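Long-range contacts in 3-hydroxy-3-methylglutaryl-CoA lyase (Acinetobacter baumannii, PDB 6NDS), which belongs to the HMGL-like family of TIM-barrel enzymes and binds a zinc ion and coenzyme A: residues C259-V264 against T296-A301; Q19-R24 against R237-L242; G132-V137 against L175-H180; E106-L111 against Q145-V150. One frame throughout, in Å; residues are numbered along the deposited sequence. Where two conformers were deposited one is given.

Interaction 1. Residues C259-V264 against T296-A301; sequences CTEDLV and TPSQLA. With ACT (acetate ion), chain F.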
loop_
_atom_site.group_PDB
_atom_site.type_symbol
_atom_site.label_atom_id
_atom_site.label_comp_id
_atom_site.label_asym_id
_atom_site.label_seq_id
_atom_site.Cartn_x
_atom_site.Cartn_y
_atom_site.Cartn_z
ATOM N N CYS A 259 1.854 -6.821 -5.159
ATOM C CA CYS A 259 3.188 -7.052 -5.690
ATOM C C CYS A 259 3.928 -8.117 -4.882
ATOM O O CYS A 259 4.094 -7.978 -3.667
ATOM C CB CYS A 259 3.945 -5.731 -5.652
ATOM S SG CYS A 259 5.673 -5.856 -6.074
ATOM N N THR A 260 4.413 -9.160 -5.562
ATOM C CA THR A 260 5.039 -10.280 -4.858
ATOM C C THR A 260 6.218 -9.823 -4.012
ATOM O O THR A 260 6.337 -10.209 -2.847
ATOM C CB THR A 260 5.490 -11.354 -5.852
ATOM O OG1 THR A 260 4.390 -11.679 -6.699
ATOM C CG2 THR A 260 5.905 -12.626 -5.110
ATOM N N GLU A 261 7.119 -9.017 -4.581
ATOM C CA GLU A 261 8.295 -8.666 -3.791
ATOM C C GLU A 261 7.940 -7.700 -2.656
ATOM O O GLU A 261 8.591 -7.724 -1.607
ATOM C CB GLU A 261 9.405 -8.111 -4.691
ATOM C CG GLU A 261 9.053 -6.864 -5.470
ATOM C CD GLU A 261 8.491 -7.133 -6.865
ATOM O OE1 GLU A 261 7.977 -8.239 -7.144
ATOM O OE2 GLU A 261 8.543 -6.201 -7.681
ATOM N N ASP A 262 6.900 -6.878 -2.820
ATOM C CA ASP A 262 6.452 -6.057 -1.697
ATOM C C ASP A 262 5.834 -6.925 -0.599
ATOM O O ASP A 262 6.050 -6.668 0.590
ATOM C CB ASP A 262 5.457 -4.984 -2.171
ATOM C CG ASP A 262 6.080 -3.961 -3.136
ATOM O OD1 ASP A 262 7.293 -4.048 -3.423
ATOM O OD2 ASP A 262 5.346 -3.060 -3.617
ATOM N N LEU A 263 5.073 -7.962 -0.974
ATOM C CA LEU A 263 4.535 -8.901 0.017
ATOM C C LEU A 263 5.648 -9.647 0.745
ATOM O O LEU A 263 5.645 -9.748 1.982
ATOM C CB LEU A 263 3.591 -9.891 -0.671
ATOM C CG LEU A 263 3.184 -11.117 0.155
ATOM C CD1 LEU A 263 2.393 -10.689 1.381
ATOM C CD2 LEU A 263 2.362 -12.084 -0.720
ATOM N N VAL A 264 6.617 -10.174 -0.005
ATOM C CA VAL A 264 7.702 -10.925 0.621
ATOM C C VAL A 264 8.544 -10.010 1.502
ATOM O O VAL A 264 8.973 -10.412 2.582
ATOM C CB VAL A 264 8.553 -11.648 -0.437
ATOM C CG1 VAL A 264 9.764 -12.373 0.220
ATOM C CG2 VAL A 264 7.695 -12.658 -1.208
ATOM N N THR A 296 6.513 -0.791 -13.662
ATOM C CA THR A 296 5.448 -1.531 -13.001
ATOM C C THR A 296 5.269 -1.015 -11.579
ATOM O O THR A 296 6.179 -0.390 -11.021
ATOM C CB THR A 296 5.736 -3.043 -12.976
ATOM O OG1 THR A 296 6.615 -3.365 -11.889
ATOM C CG2 THR A 296 6.355 -3.511 -14.294
ATOM N N PRO A 297 4.103 -1.261 -10.955
ATOM C CA PRO A 297 3.834 -0.733 -9.594
ATOM C C PRO A 297 4.450 -1.593 -8.500
ATOM O O PRO A 297 3.766 -2.271 -7.716
ATOM C CB PRO A 297 2.301 -0.739 -9.529
ATOM C CG PRO A 297 1.805 -1.244 -10.839
ATOM C CD PRO A 297 2.922 -1.933 -11.522
ATOM N N SER A 298 5.772 -1.604 -8.452
ATOM C CA SER A 298 6.519 -2.295 -7.404
ATOM C C SER A 298 7.275 -1.261 -6.585
ATOM O O SER A 298 8.138 -0.564 -7.128
ATOM C CB SER A 298 7.511 -3.292 -7.996
ATOM O OG SER A 298 8.393 -3.763 -6.985
ATOM N N GLN A 299 6.990 -1.193 -5.282
ATOM C CA GLN A 299 7.740 -0.258 -4.448
ATOM C C GLN A 299 9.160 -0.759 -4.211
ATOM O O GLN A 299 10.108 0.036 -4.221
ATOM C CB GLN A 299 7.018 -0.023 -3.120
ATOM C CG GLN A 299 5.660 0.657 -3.253
ATOM C CD GLN A 299 5.765 2.068 -3.798
ATOM O OE1 GLN A 299 5.943 3.030 -3.047
ATOM N NE2 GLN A 299 5.655 2.201 -5.109
ATOM N N LEU A 300 9.327 -2.071 -4.017
ATOM C CA LEU A 300 10.661 -2.603 -3.741
ATOM C C LEU A 300 11.561 -2.539 -4.968
ATOM O O LEU A 300 12.766 -2.329 -4.831
ATOM C CB LEU A 300 10.572 -4.040 -3.217
ATOM C CG LEU A 300 10.489 -4.216 -1.688
ATOM C CD1 LEU A 300 11.822 -3.945 -1.020
ATOM C CD2 LEU A 300 9.417 -3.306 -1.055
ATOM N N ALA A 301 11.014 -2.706 -6.178
ATOM C CA ALA A 301 11.880 -2.586 -7.348
ATOM C C ALA A 301 12.402 -1.162 -7.493
ATOM O O ALA A 301 13.536 -0.954 -7.937
ATOM C CB ALA A 301 11.129 -3.020 -8.612
HETATM C C ACT F . 9.984 -0.976 -12.037
HETATM O O ACT F . 9.191 -0.930 -13.013
HETATM O OXT ACT F . 10.986 -1.727 -11.862
HETATM C CH3 ACT F . 9.670 0.029 -10.902
#
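The carboxylate of Asp262 receives the first turn of the helix that begins after Ser298, one oxygen for each of two backbone amides. Asp262 OD2 uses its syn lone pair, on the side of its partner oxygen, for Gln299 N at 3.0 Å. Asp262 OD1 is also met on the syn side, where Leu300 N stands 2.9 Å away and 24° out of the carboxylate plane. Beside that bond Leu300 CD2 packs against Asp262 OD1 at 3.3 Å. With CG anti to the carbonyl carbon (chi1 -64°), Asp262 swings its short acid group across to the neighbouring helix start. An aspartate suits this place, where its negative charge would be favoured by the helix N-terminus.

The second flat group, the carboxylate of Glu261, is met at OE2 on its anti side by Ser298 OG, a short bond of 2.5 Å. Ser298 OG is the N-cap of its own helix and accepts from Ala301 N at 2.9 Å while donating to the glutamate, so both its roles are filled. Cys259 caps the other helix more loosely, its SG taking a weak bond from Asp262 N. An acetate ion, probably from the crystallisation liquor, accepts through its atom O from Thr296 N at 2.8 Å.

Around this meeting of two helix starts, Glu261 also bonds Ser285 OG and Gly243 N. Thr260 and Leu263 turn to Val18 and Ala240 of the barrel strands, Thr260 and Glu261 touch Leu281 of helix 278-285, and Gln299 and Leu300 pack on Thr219 and Arg220 of the second subunit.

Interaction 2. Residues Q19-R24 against R237-L242; sequences QEVSPR and RFDAAL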
loop_
_atom_site.group_PDB
_atom_site.type_symbol
_atom_site.label_atom_id
_atom_site.label_comp_id
_atom_site.label_asym_id
_atom_site.label_seq_id
_atom_site.Cartn_x
_atom_site.Cartn_y
_atom_site.Cartn_z
ATOM N N GLN A 19 2.074 -17.433 -3.531
ATOM C CA GLN A 19 1.733 -18.113 -4.781
ATOM C C GLN A 19 1.765 -17.094 -5.915
ATOM O O GLN A 19 1.205 -16.002 -5.789
ATOM C CB GLN A 19 0.360 -18.795 -4.658
ATOM C CG GLN A 19 0.282 -19.693 -3.396
ATOM C CD GLN A 19 -1.073 -20.319 -3.124
ATOM O OE1 GLN A 19 -1.143 -21.413 -2.566
ATOM N NE2 GLN A 19 -2.155 -19.618 -3.470
ATOM N N GLU A 20 2.457 -17.433 -7.004
ATOM C CA GLU A 20 2.795 -16.452 -8.033
ATOM C C GLU A 20 1.804 -16.534 -9.187
ATOM O O GLU A 20 1.536 -17.629 -9.702
ATOM C CB GLU A 20 4.226 -16.685 -8.533
ATOM C CG GLU A 20 4.652 -15.764 -9.698
ATOM C CD GLU A 20 4.630 -14.281 -9.341
ATOM O OE1 GLU A 20 4.996 -13.911 -8.196
ATOM O OE2 GLU A 20 4.229 -13.473 -10.212
ATOM N N VAL A 21 1.240 -15.382 -9.579
ATOM C CA VAL A 21 0.248 -15.373 -10.663
ATOM C C VAL A 21 0.592 -14.399 -11.788
ATOM O O VAL A 21 -0.243 -14.156 -12.671
ATOM C CB VAL A 21 -1.169 -15.075 -10.123
ATOM C CG1 VAL A 21 -1.575 -16.098 -9.036
ATOM C CG2 VAL A 21 -1.283 -13.633 -9.597
ATOM N N SER A 22 1.800 -13.832 -11.808
ATOM C CA SER A 22 2.088 -12.886 -12.886
ATOM C C SER A 22 1.983 -13.477 -14.296
ATOM O O SER A 22 1.598 -12.715 -15.198
ATOM C CB SER A 22 3.465 -12.219 -12.723
ATOM O OG SER A 22 4.502 -13.152 -12.814
ATOM N N PRO A 23 2.294 -14.748 -14.567
ATOM C CA PRO A 23 2.178 -15.225 -15.953
ATOM C C PRO A 23 0.758 -15.287 -16.444
ATOM O O PRO A 23 0.555 -15.380 -17.658
ATOM C CB PRO A 23 2.807 -16.624 -15.910
ATOM C CG PRO A 23 3.718 -16.598 -14.680
ATOM C CD PRO A 23 2.922 -15.770 -13.705
ATOM N N ARG A 24 -0.227 -15.267 -15.544
ATOM C CA ARG A 24 -1.633 -15.339 -15.924
ATOM C C ARG A 24 -2.304 -13.990 -15.647
ATOM O O ARG A 24 -2.612 -13.252 -16.587
ATOM C CB ARG A 24 -2.311 -16.485 -15.166
ATOM C CG ARG A 24 -3.696 -16.914 -15.694
ATOM C CD ARG A 24 -4.808 -15.936 -15.308
ATOM N NE ARG A 24 -5.012 -15.864 -13.856
ATOM C CZ ARG A 24 -5.841 -15.008 -13.269
ATOM N NH1 ARG A 24 -6.544 -14.153 -14.006
ATOM N NH2 ARG A 24 -5.982 -15.015 -11.949
ATOM N N ARG A 237 -2.309 -18.748 2.672
ATOM C CA ARG A 237 -1.967 -18.839 1.251
ATOM C C ARG A 237 -2.429 -17.580 0.529
ATOM O O ARG A 237 -3.606 -17.216 0.618
ATOM C CB ARG A 237 -2.616 -20.070 0.615
ATOM C CG ARG A 237 -2.146 -21.424 1.213
ATOM C CD ARG A 237 -2.924 -22.643 0.683
ATOM N NE ARG A 237 -2.905 -22.693 -0.774
ATOM C CZ ARG A 237 -3.600 -23.535 -1.522
ATOM N NH1 ARG A 237 -4.365 -24.470 -0.968
ATOM N NH2 ARG A 237 -3.519 -23.449 -2.846
ATOM N N PHE A 238 -1.508 -16.922 -0.195
ATOM C CA PHE A 238 -1.815 -15.637 -0.825
ATOM C C PHE A 238 -1.240 -15.584 -2.230
ATOM O O PHE A 238 -0.064 -15.901 -2.426
ATOM C CB PHE A 238 -1.262 -14.457 -0.001
ATOM C CG PHE A 238 -1.885 -14.334 1.356
ATOM C CD1 PHE A 238 -2.996 -13.530 1.546
ATOM C CD2 PHE A 238 -1.373 -15.046 2.437
ATOM C CE1 PHE A 238 -3.586 -13.417 2.800
ATOM C CE2 PHE A 238 -1.941 -14.940 3.697
ATOM C CZ PHE A 238 -3.050 -14.122 3.890
ATOM N N ASP A 239 -2.070 -15.169 -3.189
ATOM C CA ASP A 239 -1.624 -14.917 -4.556
ATOM C C ASP A 239 -1.006 -13.520 -4.682
ATOM O O ASP A 239 -1.480 -12.553 -4.082
ATOM C CB ASP A 239 -2.792 -15.012 -5.540
ATOM C CG ASP A 239 -3.308 -16.437 -5.748
ATOM O OD1 ASP A 239 -2.609 -17.416 -5.389
ATOM O OD2 ASP A 239 -4.419 -16.576 -6.311
ATOM N N ALA A 240 0.025 -13.408 -5.518
ATOM C CA ALA A 240 0.662 -12.118 -5.781
ATOM C C ALA A 240 1.293 -12.189 -7.163
ATOM O O ALA A 240 1.542 -13.274 -7.683
ATOM C CB ALA A 240 1.716 -11.780 -4.711
ATOM N N ALA A 241 1.528 -11.020 -7.772
ATOM C CA ALA A 241 2.145 -10.952 -9.097
ATOM C C ALA A 241 3.459 -10.188 -9.014
ATOM O O ALA A 241 3.525 -9.116 -8.395
ATOM C CB ALA A 241 1.227 -10.274 -10.113
ATOM N N LEU A 242 4.492 -10.732 -9.672
ATOM C CA LEU A 242 5.775 -10.049 -9.798
ATOM C C LEU A 242 5.581 -8.616 -10.279
ATOM O O LEU A 242 4.864 -8.360 -11.254
ATOM C CB LEU A 242 6.662 -10.808 -10.787
ATOM C CG LEU A 242 8.088 -10.273 -10.959
ATOM C CD1 LEU A 242 8.919 -10.633 -9.732
ATOM C CD2 LEU A 242 8.682 -10.876 -12.228
#
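Gln19 reaches along the sheet to bind two side chains of the neighbouring strand. Its chain leaves with CG anti to the carbonyl carbon (chi1 -52°) and runs extended between Arg237 and Asp239. Arg237 grips Gln19 OE1 side-on, with NE at 2.8 Å and NH2 at 3.1 Å; OE1 lies close to the guanidinium plane, NE and NH2 come from opposite faces of the glutamine amide, and the two planes are 73° apart. The other end of the amide, Gln19 NE2, donates to Asp239 OD1 at 3.0 Å. Glutamine suits the place, its amide presenting an acceptor to Arg237 and a donor to Asp239. Asp239 OD2 is taken by ND1 of His215, a zinc ligand, so Asp239 is a second-shell residue and Gln19 is consistent with a layer behind it.

These residues lie on strands 17-20 and 237-240, the first and last of the parallel TIM barrel, whose pairing closes the cylinder. Backbone bonds such as Gln19 N to Phe238 O join them.

At the end of its strand Glu20 bends at chi2 (61°), and Glu20 OE2 collects three donors: Leu242 N at 2.8 Å on the syn lone pair, Ser22 OG at 2.6 Å on the anti side, and Ser22 N from above the plane. Ala241 CB sits 3.9 Å from Ser22 CA, while Val21 CG1 rests 3.7 Å from Asp239 CG, the side chains crossing at about a right angle.

Interaction 3. Residues G132-V137 against L175-H180; sequences GFTEIV and LKLGIH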
loop_
_atom_site.group_PDB
_atom_site.type_symbol
_atom_site.label_atom_id
_atom_site.label_comp_id
_atom_site.label_asym_id
_atom_site.label_seq_id
_atom_site.Cartn_x
_atom_site.Cartn_y
_atom_site.Cartn_z
ATOM N N GLY A 132 -21.005 -26.432 -15.815
ATOM C CA GLY A 132 -19.750 -26.846 -16.423
ATOM C C GLY A 132 -18.804 -27.486 -15.420
ATOM O O GLY A 132 -18.182 -28.513 -15.705
ATOM N N PHE A 133 -18.710 -26.904 -14.223
ATOM C CA PHE A 133 -17.820 -27.443 -13.198
ATOM C C PHE A 133 -18.212 -28.868 -12.830
ATOM O O PHE A 133 -17.345 -29.733 -12.645
ATOM C CB PHE A 133 -17.850 -26.554 -11.957
ATOM C CG PHE A 133 -17.329 -25.151 -12.180
ATOM C CD1 PHE A 133 -16.618 -24.818 -13.329
ATOM C CD2 PHE A 133 -17.543 -24.171 -11.228
ATOM C CE1 PHE A 133 -16.140 -23.528 -13.522
ATOM C CE2 PHE A 133 -17.053 -22.874 -11.409
ATOM C CZ PHE A 133 -16.357 -22.557 -12.556
ATOM N N THR A 134 -19.516 -29.130 -12.723
ATOM C CA THR A 134 -19.986 -30.477 -12.415
ATOM C C THR A 134 -19.542 -31.477 -13.477
ATOM O O THR A 134 -19.115 -32.592 -13.152
ATOM C CB THR A 134 -21.510 -30.476 -12.275
ATOM O OG1 THR A 134 -21.883 -29.522 -11.268
ATOM C CG2 THR A 134 -22.001 -31.838 -11.864
ATOM N N GLU A 135 -19.621 -31.096 -14.752
ATOM C CA GLU A 135 -19.155 -31.992 -15.805
ATOM C C GLU A 135 -17.638 -32.151 -15.760
ATOM O O GLU A 135 -17.114 -33.244 -16.009
ATOM C CB GLU A 135 -19.610 -31.476 -17.171
ATOM C CG GLU A 135 -19.322 -32.423 -18.327
ATOM C CD GLU A 135 -20.309 -33.574 -18.415
ATOM O OE1 GLU A 135 -21.453 -33.423 -17.929
ATOM O OE2 GLU A 135 -19.941 -34.626 -18.980
ATOM N N ILE A 136 -16.916 -31.078 -15.430
ATOM C CA ILE A 136 -15.460 -31.166 -15.320
ATOM C C ILE A 136 -15.067 -32.183 -14.258
ATOM O O ILE A 136 -14.199 -33.037 -14.479
ATOM C CB ILE A 136 -14.864 -29.784 -15.015
ATOM C CG1 ILE A 136 -14.938 -28.900 -16.255
ATOM C CG2 ILE A 136 -13.436 -29.923 -14.506
ATOM C CD1 ILE A 136 -14.819 -27.424 -15.924
ATOM N N VAL A 137 -15.691 -32.094 -13.081
ATOM C CA VAL A 137 -15.400 -33.027 -11.999
ATOM C C VAL A 137 -15.791 -34.447 -12.393
ATOM O O VAL A 137 -15.056 -35.404 -12.127
ATOM C CB VAL A 137 -16.111 -32.567 -10.711
ATOM C CG1 VAL A 137 -16.088 -33.658 -9.661
ATOM C CG2 VAL A 137 -15.455 -31.296 -10.171
ATOM N N LEU A 175 -17.455 -27.247 -2.392
ATOM C CA LEU A 175 -17.204 -28.369 -1.488
ATOM C C LEU A 175 -18.068 -29.568 -1.843
ATOM O O LEU A 175 -17.619 -30.716 -1.746
ATOM C CB LEU A 175 -17.455 -27.952 -0.037
ATOM C CG LEU A 175 -16.253 -27.478 0.793
ATOM C CD1 LEU A 175 -15.345 -26.578 0.008
ATOM C CD2 LEU A 175 -16.717 -26.774 2.054
ATOM N N LYS A 176 -19.318 -29.321 -2.246
ATOM C CA LYS A 176 -20.213 -30.418 -2.610
ATOM C C LYS A 176 -19.677 -31.205 -3.798
ATOM O O LYS A 176 -19.910 -32.416 -3.899
ATOM C CB LYS A 176 -21.612 -29.879 -2.908
ATOM C CG LYS A 176 -22.332 -29.334 -1.687
ATOM C CD LYS A 176 -23.807 -29.082 -1.956
ATOM C CE LYS A 176 -24.270 -27.764 -1.349
ATOM N NZ LYS A 176 -24.253 -26.665 -2.361
ATOM N N LEU A 177 -18.963 -30.540 -4.702
ATOM C CA LEU A 177 -18.280 -31.191 -5.809
ATOM C C LEU A 177 -16.951 -31.817 -5.405
ATOM O O LEU A 177 -16.241 -32.328 -6.276
ATOM C CB LEU A 177 -18.041 -30.186 -6.941
ATOM C CG LEU A 177 -19.274 -29.631 -7.655
ATOM C CD1 LEU A 177 -18.840 -28.746 -8.817
ATOM C CD2 LEU A 177 -20.145 -30.765 -8.140
ATOM N N GLY A 178 -16.592 -31.786 -4.123
ATOM C CA GLY A 178 -15.334 -32.352 -3.687
ATOM C C GLY A 178 -14.144 -31.437 -3.877
ATOM O O GLY A 178 -13.000 -31.891 -3.744
ATOM N N ILE A 179 -14.376 -30.169 -4.189
ATOM C CA ILE A 179 -13.311 -29.190 -4.379
ATOM C C ILE A 179 -13.184 -28.428 -3.065
ATOM O O ILE A 179 -13.980 -27.531 -2.771
ATOM C CB ILE A 179 -13.602 -28.266 -5.562
ATOM C CG1 ILE A 179 -13.711 -29.087 -6.852
ATOM C CG2 ILE A 179 -12.510 -27.183 -5.690
ATOM C CD1 ILE A 179 -14.284 -28.315 -8.022
ATOM N N HIS A 180 -12.186 -28.788 -2.261
ATOM C CA HIS A 180 -12.011 -28.188 -0.946
ATOM C C HIS A 180 -10.917 -27.132 -0.911
ATOM O O HIS A 180 -10.798 -26.421 0.093
ATOM C CB HIS A 180 -11.719 -29.268 0.109
ATOM C CG HIS A 180 -12.935 -30.037 0.537
ATOM N ND1 HIS A 180 -13.474 -29.932 1.803
ATOM C CD2 HIS A 180 -13.717 -30.917 -0.133
ATOM C CE1 HIS A 180 -14.534 -30.714 1.894
ATOM N NE2 HIS A 180 -14.703 -31.325 0.734
#
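Leu177 sends its side chain toward helix 126-140 with CG anti to the carbonyl carbon (chi1 -66°), and an anti chi2 of -175° carries CD1 onward to Phe133, where it meets CB at 4.0 Å. Its other branch, CD2, comes up to Thr134 OG1 at 3.8 Å, the leucine and threonine side chains crossing at about a right angle. That hydroxyl already gives its proton to Phe130 O one turn back, so it can lie beside a methyl with its donor satisfied.

Val137, one turn further along the helix, uses both branches. CG1 touches the carbonyl oxygen Leu177 O at 3.6 Å, and CG2 meets Ile179 CD1 at 3.9 Å as the two side chains cross at a slant. Branched aliphatic residues suit this seam, which is made by van der Waals packing alone.

The backbone turns between the two touching residues. Gly178 takes a positive phi of 82° and closes a Schellman motif at the end of helix 164-176, its N donating to Leu175 O at 2.8 Å; glycine adopts that conformation readily. The reversal leaves both Leu177 and Ile179 facing helix 126-140.

Beneath the seam lies the barrel wall: Ile179 and Ile136 rest on Phe146 of strand 145-151, and Phe133 and Ile179 on Leu109 of strand 106-112. Helices 126-140 and 164-176 thus pack together on the outside of the barrel, the second through the turn leading into strand 182-186.

Interaction 4. Residues E106-L111 against Q145-V150; sequences ELNLVL and QFNGTV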
loop_
_atom_site.group_PDB
_atom_site.type_symbol
_atom_site.label_atom_id
_atom_site.label_comp_id
_atom_site.label_asym_id
_atom_site.label_seq_id
_atom_site.Cartn_x
_atom_site.Cartn_y
_atom_site.Cartn_z
ATOM N N GLU A 106 -2.778 -28.515 -11.814
ATOM C CA GLU A 106 -3.971 -28.142 -11.072
ATOM C C GLU A 106 -4.826 -27.243 -11.949
ATOM O O GLU A 106 -4.308 -26.369 -12.651
ATOM C CB GLU A 106 -3.595 -27.434 -9.769
ATOM C CG GLU A 106 -4.758 -27.045 -8.868
ATOM C CD GLU A 106 -4.272 -26.650 -7.468
ATOM O OE1 GLU A 106 -4.087 -25.438 -7.209
ATOM O OE2 GLU A 106 -4.052 -27.559 -6.637
ATOM N N LEU A 107 -6.130 -27.484 -11.922
ATOM C CA LEU A 107 -7.093 -26.694 -12.670
ATOM C C LEU A 107 -7.797 -25.751 -11.704
ATOM O O LEU A 107 -8.445 -26.206 -10.756
ATOM C CB LEU A 107 -8.101 -27.606 -13.373
ATOM C CG LEU A 107 -7.701 -28.165 -14.745
ATOM C CD1 LEU A 107 -6.344 -28.832 -14.752
ATOM C CD2 LEU A 107 -8.790 -29.130 -15.228
ATOM N N ASN A 108 -7.664 -24.449 -11.950
ATOM C CA ASN A 108 -8.289 -23.403 -11.138
ATOM C C ASN A 108 -9.583 -22.969 -11.823
ATOM O O ASN A 108 -9.562 -22.212 -12.799
ATOM C CB ASN A 108 -7.341 -22.226 -10.955
ATOM C CG ASN A 108 -7.950 -21.118 -10.138
ATOM O OD1 ASN A 108 -8.878 -21.352 -9.361
ATOM N ND2 ASN A 108 -7.436 -19.894 -10.307
ATOM N N LEU A 109 -10.704 -23.468 -11.307
ATOM C CA LEU A 109 -12.023 -23.109 -11.814
ATOM C C LEU A 109 -12.414 -21.744 -11.267
ATOM O O LEU A 109 -12.180 -21.449 -10.098
ATOM C CB LEU A 109 -13.068 -24.143 -11.387
ATOM C CG LEU A 109 -12.721 -25.637 -11.367
ATOM C CD1 LEU A 109 -13.972 -26.469 -11.121
ATOM C CD2 LEU A 109 -12.064 -26.067 -12.648
ATOM N N VAL A 110 -13.022 -20.905 -12.112
ATOM C CA VAL A 110 -13.341 -19.539 -11.706
ATOM C C VAL A 110 -14.772 -19.181 -12.088
ATOM O O VAL A 110 -15.181 -19.362 -13.238
ATOM C CB VAL A 110 -12.366 -18.519 -12.327
ATOM C CG1 VAL A 110 -12.759 -17.088 -11.918
ATOM C CG2 VAL A 110 -10.934 -18.812 -11.902
ATOM N N LEU A 111 -15.518 -18.640 -11.127
ATOM C CA LEU A 111 -16.743 -17.902 -11.414
ATOM C C LEU A 111 -16.801 -16.707 -10.465
ATOM O O LEU A 111 -16.030 -16.618 -9.504
ATOM C CB LEU A 111 -17.994 -18.791 -11.300
ATOM C CG LEU A 111 -18.725 -18.872 -9.960
ATOM C CD1 LEU A 111 -20.056 -19.612 -10.144
ATOM C CD2 LEU A 111 -17.874 -19.535 -8.882
ATOM N N GLN A 145 -6.138 -32.295 -10.207
ATOM C CA GLN A 145 -6.632 -31.704 -8.971
ATOM C C GLN A 145 -7.179 -30.312 -9.253
ATOM O O GLN A 145 -6.878 -29.700 -10.279
ATOM C CB GLN A 145 -5.558 -31.663 -7.883
ATOM C CG GLN A 145 -4.330 -30.861 -8.207
ATOM C CD GLN A 145 -3.211 -31.160 -7.229
ATOM O OE1 GLN A 145 -2.847 -32.316 -7.031
ATOM N NE2 GLN A 145 -2.679 -30.122 -6.593
ATOM N N PHE A 146 -8.021 -29.831 -8.335
ATOM C CA PHE A 146 -8.883 -28.688 -8.589
ATOM C C PHE A 146 -8.744 -27.648 -7.493
ATOM O O PHE A 146 -8.469 -27.969 -6.331
ATOM C CB PHE A 146 -10.371 -29.085 -8.668
ATOM C CG PHE A 146 -10.680 -30.109 -9.727
ATOM C CD1 PHE A 146 -10.603 -29.780 -11.069
ATOM C CD2 PHE A 146 -11.076 -31.386 -9.376
ATOM C CE1 PHE A 146 -10.896 -30.714 -12.044
ATOM C CE2 PHE A 146 -11.375 -32.329 -10.352
ATOM C CZ PHE A 146 -11.284 -31.986 -11.687
ATOM N N ASN A 147 -8.922 -26.395 -7.896
ATOM C CA ASN A 147 -9.106 -25.254 -7.014
ATOM C C ASN A 147 -10.375 -24.541 -7.456
ATOM O O ASN A 147 -10.632 -24.435 -8.656
ATOM C CB ASN A 147 -7.909 -24.303 -7.102
ATOM C CG ASN A 147 -7.939 -23.216 -6.035
ATOM O OD1 ASN A 147 -7.518 -23.448 -4.900
ATOM N ND2 ASN A 147 -8.427 -22.022 -6.401
ATOM N N GLY A 148 -11.178 -24.078 -6.498
ATOM C CA GLY A 148 -12.372 -23.325 -6.841
ATOM C C GLY A 148 -12.248 -21.869 -6.431
ATOM O O GLY A 148 -12.088 -21.573 -5.242
ATOM N N THR A 149 -12.317 -20.953 -7.393
ATOM C CA THR A 149 -12.216 -19.524 -7.116
ATOM C C THR A 149 -13.588 -18.869 -7.123
ATOM O O THR A 149 -14.414 -19.128 -8.005
ATOM C CB THR A 149 -11.321 -18.823 -8.143
ATOM O OG1 THR A 149 -9.972 -19.283 -8.002
ATOM C CG2 THR A 149 -11.339 -17.301 -7.954
ATOM N N VAL A 150 -13.820 -18.011 -6.140
ATOM C CA VAL A 150 -14.970 -17.119 -6.133
ATOM C C VAL A 150 -14.433 -15.713 -6.350
ATOM O O VAL A 150 -13.818 -15.134 -5.441
ATOM C CB VAL A 150 -15.767 -17.212 -4.826
ATOM C CG1 VAL A 150 -17.033 -16.366 -4.931
ATOM C CG2 VAL A 150 -16.096 -18.663 -4.499
HETATM O O HOH W 1 -5.248 -25.043 -4.622
HETATM O O HOH W 2 -5.979 -28.973 -5.359
HETATM O O HOH W 3 -7.805 -17.607 -8.587
#
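Thr149, Glu106 and Asn147 bury the most surface where strands 106-112 and 145-151, parallel neighbours in the TIM barrel linked through helices 115-122 and 126-140, run side by side; all three project from the same face of the sheet. Thr149 points its hydroxyl at Asn108, donating from OG1 to OD1 at 2.7 Å in the plane of the amide and on a lone pair. Asn147 ND2 donates to the same Asn108 OD1 at 3.1 Å, but from 57° above that plane, so the one oxygen serves two donors. A water links Asn108 ND2 to Thr149 OG1. Asn147 ND2 also donates to Thr183 OG1, and Asn108 ND2 to Glu55. Amides and a small hydroxyl suit this buried polar face, since they donate and accept.

Glu106, its CG anti to the backbone N (chi1 -177°) and the chain extended, carries its carboxylate to Gln145. Gln145 NE2 donates to Glu106 OE2 at 2.9 Å on the anti side, 30° out of the carboxylate plane, and Arg53 adds a salt bridge to the same oxygen. One water joins Glu106 OE1 to Asn147 OD1; a second joins OE2 to Phe146 O.

The backbones are sewn by bonds such as Leu107 N to Gln145 O at 2.9 Å.

The opposite face is apolar and meets the surrounding helices. There Leu107 CB nears Phe146 CD1 at 4.0 Å, Phe146 packs on Ile136 of helix 126-140, and Leu111 and Val150 meet Tyr174 of helix 164-176. In the sheet, strand 85-90 follows on the far side of strand 106-112, touching Glu106, Asn108 and Val110.

How the interactions relate
The four contacts follow the course of one TIM barrel. Interaction 2 joins the two ends of the barrel's strand order, and along the chain it encloses interactions 3 and 4, whose segments alternate. Interaction 4 lies in the same sheet, about 15 Å away between centres. Interaction 3 covers its outer face with centres about 9 Å apart: Ile179 CG2 lies 3.5 Å from Gly148 N. Interaction 1 comes last and adjoins interaction 2, Thr260 OG1 probably bonding Glu20 OE1 at 2.8 Å; its centre lies about 35 Å from that of interaction 3, across the chain's centre. Strand pairing thus builds the wall that surrounds the metal site, and helices pack around it.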